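PDB 4LPQ: ErfK/YbiS/YcfS/YnhG family protein from Xylanimonas cellulosilytica, which probably acts as a peptidoglycan L,D-transpeptidase in cell wall synthesis, this chain joining a putative peptidoglycan-binding domain to the catalytic domain. Local coordinates for residues T129-G143 with M154-V166. Residues are numbered along the deposited sequence; the frame is centred on the assembly and turned at random.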
loop_
_atom_site.group_PDB
_atom_site.type_symbol
_atom_site.label_atom_id
_atom_site.label_comp_id
_atom_site.label_asym_id
_atom_site.label_seq_id
_atom_site.Cartn_x
_atom_site.Cartn_y
_atom_site.Cartn_z
ATOM N N THR A 129 -2.967 2.790 17.378
ATOM C CA THR A 129 -4.163 2.972 16.591
ATOM C C THR A 129 -3.883 3.984 15.472
ATOM O O THR A 129 -3.323 5.028 15.750
ATOM C CB THR A 129 -5.325 3.511 17.516
ATOM O OG1 THR A 129 -5.526 2.621 18.624
ATOM C CG2 THR A 129 -6.645 3.723 16.727
ATOM N N THR A 130 -4.366 3.727 14.284
ATOM C CA THR A 130 -4.389 4.712 13.213
ATOM C C THR A 130 -5.721 5.349 13.198
ATOM O O THR A 130 -6.744 4.625 13.190
ATOM C CB THR A 130 -4.119 3.998 11.873
ATOM O OG1 THR A 130 -2.791 3.398 11.922
ATOM C CG2 THR A 130 -4.197 4.940 10.704
ATOM N N PRO A 131 -5.772 6.668 13.193
ATOM C CA PRO A 131 -7.078 7.254 13.299
ATOM C C PRO A 131 -7.892 7.166 12.017
ATOM O O PRO A 131 -7.362 7.261 10.940
ATOM C CB PRO A 131 -6.798 8.743 13.589
ATOM C CG PRO A 131 -5.433 8.961 13.099
ATOM C CD PRO A 131 -4.707 7.655 13.229
ATOM N N ARG A 132 -9.167 6.956 12.172
ATOM C CA ARG A 132 -10.144 7.019 11.134
ATOM C C ARG A 132 -10.674 8.434 11.051
ATOM O O ARG A 132 -10.832 9.137 12.069
ATOM C CB ARG A 132 -11.316 6.067 11.365
ATOM C CG ARG A 132 -10.911 4.644 11.158
ATOM C CD ARG A 132 -11.947 3.585 11.569
ATOM N NE ARG A 132 -11.155 2.336 11.888
ATOM C CZ ARG A 132 -10.940 1.123 11.280
ATOM N NH1 ARG A 132 -11.452 0.472 10.062
ATOM N NH2 ARG A 132 -10.041 0.450 11.943
ATOM N N GLY A 133 -10.924 8.903 9.840
ATOM C CA GLY A 133 -11.424 10.241 9.634
ATOM C C GLY A 133 -10.955 10.902 8.397
ATOM O O GLY A 133 -10.467 10.271 7.491
ATOM N N ASP A 134 -11.257 12.226 8.327
ATOM C CA ASP A 134 -11.073 12.969 7.136
ATOM C C ASP A 134 -10.068 14.097 7.436
ATOM O O ASP A 134 -10.444 15.036 8.153
ATOM C CB ASP A 134 -12.433 13.500 6.768
ATOM C CG ASP A 134 -12.642 13.808 5.402
ATOM O OD1 ASP A 134 -11.744 14.186 4.708
ATOM O OD2 ASP A 134 -13.888 13.758 5.016
ATOM N N PHE A 135 -8.867 13.942 6.925
ATOM C CA PHE A 135 -7.728 14.754 7.288
ATOM C C PHE A 135 -7.095 15.363 6.044
ATOM O O PHE A 135 -7.667 15.253 4.927
ATOM C CB PHE A 135 -6.695 13.899 8.043
ATOM C CG PHE A 135 -7.251 13.249 9.224
ATOM C CD1 PHE A 135 -7.534 13.925 10.386
ATOM C CD2 PHE A 135 -7.514 11.852 9.262
ATOM C CE1 PHE A 135 -8.125 13.288 11.485
ATOM C CE2 PHE A 135 -8.038 11.251 10.379
ATOM C CZ PHE A 135 -8.350 11.963 11.499
ATOM N N ALA A 136 -5.970 16.039 6.153
ATOM C CA ALA A 136 -5.287 16.629 5.021
ATOM C C ALA A 136 -3.794 16.661 5.318
ATOM O O ALA A 136 -3.378 16.840 6.437
ATOM C CB ALA A 136 -5.801 18.067 4.776
ATOM N N VAL A 137 -3.010 16.496 4.248
ATOM C CA VAL A 137 -1.586 16.689 4.355
ATOM C C VAL A 137 -1.304 18.120 4.800
ATOM O O VAL A 137 -1.776 19.063 4.118
ATOM C CB VAL A 137 -0.864 16.388 3.024
ATOM C CG1 VAL A 137 0.603 16.675 3.121
ATOM C CG2 VAL A 137 -1.142 14.954 2.560
ATOM N N TYR A 138 -0.567 18.282 5.881
ATOM C CA TYR A 138 -0.310 19.628 6.415
ATOM C C TYR A 138 1.169 19.984 6.453
ATOM O O TYR A 138 1.554 21.153 6.583
ATOM C CB TYR A 138 -0.935 19.860 7.797
ATOM C CG TYR A 138 -0.219 19.145 8.932
ATOM C CD1 TYR A 138 -0.538 17.830 9.277
ATOM C CD2 TYR A 138 0.752 19.785 9.645
ATOM C CE1 TYR A 138 0.161 17.218 10.320
ATOM C CE2 TYR A 138 1.409 19.220 10.668
ATOM C CZ TYR A 138 1.145 17.915 11.000
ATOM O OH TYR A 138 1.849 17.362 11.983
HETATM N N MSE A 139 1.994 18.950 6.387
HETATM C CA MSE A 139 3.490 19.069 6.305
HETATM C C MSE A 139 4.147 17.898 5.678
HETATM O O MSE A 139 3.481 16.845 5.622
HETATM C CB MSE A 139 3.978 19.345 7.734
HETATM C CG MSE A 139 5.555 19.389 7.883
HETATM SE SE MSE A 139 6.212 19.697 9.664
HETATM C CE MSE A 139 4.587 19.164 10.299
ATOM N N GLN A 140 5.348 18.024 5.208
ATOM C CA GLN A 140 6.040 16.933 4.621
ATOM C C GLN A 140 7.517 17.155 4.892
ATOM O O GLN A 140 7.925 18.287 5.096
ATOM C CB GLN A 140 5.661 16.754 3.188
ATOM C CG GLN A 140 6.066 17.928 2.336
ATOM C CD GLN A 140 5.392 17.868 0.976
ATOM O OE1 GLN A 140 4.407 17.210 0.814
ATOM N NE2 GLN A 140 5.917 18.497 0.038
ATOM N N ARG A 141 8.273 16.067 4.932
ATOM C CA ARG A 141 9.701 16.179 5.101
ATOM C C ARG A 141 10.336 15.321 4.051
ATOM O O ARG A 141 10.182 14.066 4.067
ATOM C CB ARG A 141 10.080 15.816 6.573
ATOM C CG ARG A 141 9.598 16.759 7.637
ATOM C CD ARG A 141 9.883 16.367 9.080
ATOM N NE ARG A 141 9.469 17.430 10.004
ATOM C CZ ARG A 141 9.230 17.277 11.295
ATOM N NH1 ARG A 141 9.289 16.053 11.827
ATOM N NH2 ARG A 141 8.940 18.373 12.049
ATOM N N ASP A 142 11.063 15.928 3.080
ATOM C CA ASP A 142 11.524 15.313 1.856
ATOM C C ASP A 142 12.886 14.673 1.947
ATOM O O ASP A 142 13.842 15.111 1.298
ATOM C CB ASP A 142 11.541 16.334 0.704
ATOM C CG ASP A 142 11.770 15.741 -0.663
ATOM O OD1 ASP A 142 11.737 14.500 -0.790
ATOM O OD2 ASP A 142 11.927 16.591 -1.618
ATOM N N GLY A 143 12.938 13.577 2.641
ATOM C CA GLY A 143 14.147 12.745 2.898
ATOM C C GLY A 143 13.794 11.720 3.991
ATOM O O GLY A 143 12.613 11.398 4.271
HETATM N N MSE A 154 11.401 7.105 8.664
HETATM C CA MSE A 154 10.366 7.227 7.702
HETATM C C MSE A 154 10.944 7.895 6.462
HETATM O O MSE A 154 11.582 8.950 6.499
HETATM C CB MSE A 154 9.257 8.174 8.194
HETATM C CG MSE A 154 8.577 7.621 9.443
HETATM SE SE MSE A 154 6.967 8.716 10.008
HETATM C CE MSE A 154 7.920 10.269 10.270
ATOM N N TRP A 155 10.652 7.316 5.290
ATOM C CA TRP A 155 11.072 7.870 3.989
ATOM C C TRP A 155 10.051 8.819 3.418
ATOM O O TRP A 155 8.909 8.388 3.128
ATOM C CB TRP A 155 11.411 6.736 2.996
ATOM C CG TRP A 155 11.819 7.240 1.651
ATOM C CD1 TRP A 155 11.113 7.097 0.495
ATOM C CD2 TRP A 155 13.020 7.936 1.325
ATOM N NE1 TRP A 155 11.837 7.676 -0.547
ATOM C CE2 TRP A 155 13.004 8.182 -0.048
ATOM C CE3 TRP A 155 14.113 8.419 2.081
ATOM C CZ2 TRP A 155 14.012 8.901 -0.675
ATOM C CZ3 TRP A 155 15.071 9.154 1.476
ATOM C CH2 TRP A 155 15.041 9.372 0.102
ATOM N N ARG A 156 10.379 10.085 3.284
ATOM C CA ARG A 156 9.530 11.085 2.673
ATOM C C ARG A 156 8.132 11.112 3.281
ATOM O O ARG A 156 7.146 11.065 2.523
ATOM C CB ARG A 156 9.580 10.932 1.165
ATOM C CG ARG A 156 10.971 10.905 0.533
ATOM C CD ARG A 156 10.921 10.858 -0.974
ATOM N NE ARG A 156 10.576 12.105 -1.586
ATOM C CZ ARG A 156 10.372 12.238 -2.860
ATOM N NH1 ARG A 156 10.287 11.200 -3.651
ATOM N NH2 ARG A 156 10.243 13.477 -3.376
ATOM N N PRO A 157 8.036 11.292 4.601
ATOM C CA PRO A 157 6.686 11.384 5.200
ATOM C C PRO A 157 5.876 12.604 4.738
ATOM O O PRO A 157 6.394 13.698 4.636
ATOM C CB PRO A 157 7.014 11.420 6.675
ATOM C CG PRO A 157 8.382 12.067 6.767
ATOM C CD PRO A 157 9.116 11.483 5.596
ATOM N N LYS A 158 4.598 12.302 4.593
ATOM C CA LYS A 158 3.564 13.277 4.387
ATOM C C LYS A 158 2.598 13.205 5.592
ATOM O O LYS A 158 1.948 12.146 5.805
ATOM C CB LYS A 158 2.809 13.071 3.123
ATOM C CG LYS A 158 3.664 13.293 1.910
ATOM C CD LYS A 158 3.016 13.812 0.811
ATOM C CE LYS A 158 3.876 14.012 -0.385
ATOM N NZ LYS A 158 3.807 15.377 -0.997
ATOM N N TYR A 159 2.626 14.194 6.446
ATOM C CA TYR A 159 1.942 14.169 7.699
ATOM C C TYR A 159 0.498 14.655 7.535
ATOM O O TYR A 159 0.262 15.663 6.882
ATOM C CB TYR A 159 2.625 15.072 8.732
ATOM C CG TYR A 159 4.004 14.694 9.044
ATOM C CD1 TYR A 159 5.057 15.020 8.223
ATOM C CD2 TYR A 159 4.284 13.999 10.197
ATOM C CE1 TYR A 159 6.352 14.645 8.495
ATOM C CE2 TYR A 159 5.597 13.639 10.512
ATOM C CZ TYR A 159 6.638 13.995 9.669
ATOM O OH TYR A 159 7.968 13.638 9.948
ATOM N N PHE A 160 -0.466 13.933 8.124
ATOM C CA PHE A 160 -1.870 14.290 8.038
ATOM C C PHE A 160 -2.558 14.518 9.353
ATOM O O PHE A 160 -3.672 15.101 9.356
ATOM C CB PHE A 160 -2.692 13.301 7.181
ATOM C CG PHE A 160 -2.668 11.874 7.748
ATOM C CD1 PHE A 160 -3.600 11.461 8.679
ATOM C CD2 PHE A 160 -1.731 10.937 7.341
ATOM C CE1 PHE A 160 -3.614 10.191 9.192
ATOM C CE2 PHE A 160 -1.729 9.682 7.873
ATOM C CZ PHE A 160 -2.644 9.327 8.805
ATOM N N ARG A 161 -2.015 14.131 10.513
ATOM C CA ARG A 161 -2.608 14.464 11.813
ATOM C C ARG A 161 -1.535 14.329 12.855
ATOM O O ARG A 161 -1.145 13.199 13.162
ATOM C CB ARG A 161 -3.820 13.549 12.141
ATOM C CG ARG A 161 -4.550 13.965 13.389
ATOM C CD ARG A 161 -5.411 12.811 13.847
ATOM N NE ARG A 161 -6.338 13.101 14.845
ATOM C CZ ARG A 161 -6.344 12.615 16.062
ATOM N NH1 ARG A 161 -5.285 12.049 16.533
ATOM N NH2 ARG A 161 -7.372 12.866 16.869
ATOM N N GLY A 162 -1.005 15.416 13.352
ATOM C CA GLY A 162 0.080 15.334 14.314
ATOM C C GLY A 162 1.195 14.487 13.696
ATOM O O GLY A 162 1.677 14.775 12.587
ATOM N N GLY A 163 1.693 13.529 14.455
ATOM C CA GLY A 163 2.748 12.661 13.991
ATOM C C GLY A 163 2.375 11.575 13.033
ATOM O O GLY A 163 3.193 10.859 12.532
ATOM N N TYR A 164 1.099 11.430 12.788
ATOM C CA TYR A 164 0.583 10.422 11.879
ATOM C C TYR A 164 0.821 10.875 10.437
ATOM O O TYR A 164 0.405 11.970 9.989
ATOM C CB TYR A 164 -0.895 10.135 12.060
ATOM C CG TYR A 164 -1.238 9.557 13.399
ATOM C CD1 TYR A 164 -1.115 8.199 13.623
ATOM C CD2 TYR A 164 -1.721 10.285 14.412
ATOM C CE1 TYR A 164 -1.350 7.620 14.837
ATOM C CE2 TYR A 164 -2.005 9.736 15.621
ATOM C CZ TYR A 164 -1.848 8.379 15.840
ATOM O OH TYR A 164 -2.133 7.860 17.089
ATOM N N ALA A 165 1.577 10.008 9.718
ATOM C CA ALA A 165 2.001 10.249 8.386
ATOM C C ALA A 165 1.855 9.021 7.537
ATOM O O ALA A 165 1.817 7.888 8.009
ATOM C CB ALA A 165 3.491 10.645 8.373
ATOM N N VAL A 166 1.797 9.244 6.225
ATOM C CA VAL A 166 2.056 8.223 5.176
ATOM C C VAL A 166 3.535 8.343 4.821
ATOM O O VAL A 166 4.049 9.451 4.597
ATOM C CB VAL A 166 1.193 8.473 3.925
ATOM C CG1 VAL A 166 1.440 7.384 2.888
ATOM C CG2 VAL A 166 -0.285 8.482 4.302
HETATM O O HOH W 1 -5.303 17.101 8.832
#
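Met139 pairs with Tyr159 and Gln140 with Lys158 in a short antiparallel ladder of the YkuD-type L,D-transpeptidase domain, where strand 133-140 meets strand 154-159. A classic beta bulge, in which Phe160 N and Arg161 N both turn to Tyr164 O, follows the ladder, and residues 129-137 curve round it. Pro131 is the bump here: its CD sits over the centre of the Tyr164 ring, a CH-pi contact 3.7 Å from the centroid, while its CG touches Arg161 CD. Replacing Tyr164 with an alanine would probably leave Pro131 without its aromatic floor and open a gap beneath the curve. Next along, the Phe135 ring leans from one side on a ridge made by Phe160 and Arg161, CD2 meeting Phe160 CD1 obliquely and CE1 meeting Arg161 CD; the phenyl planes stand at 40°, and Arg161 CB lies over one Phe135 face. At the other end, Asp142 OD1 forms a salt bridge with Arg156 NE at 2.8 Å, at the guanidinium edge, the planes only 19° apart; Arg156 also reaches Asp194. Tyr138 CG, between backbone N and carbonyl carbon (chi1 73°), brings the ring edge-on to the Phe160-Arg161 peptide, CE1 against Tyr159 CB, and OH donates a 2.7 Å hydrogen bond to Gly162 O.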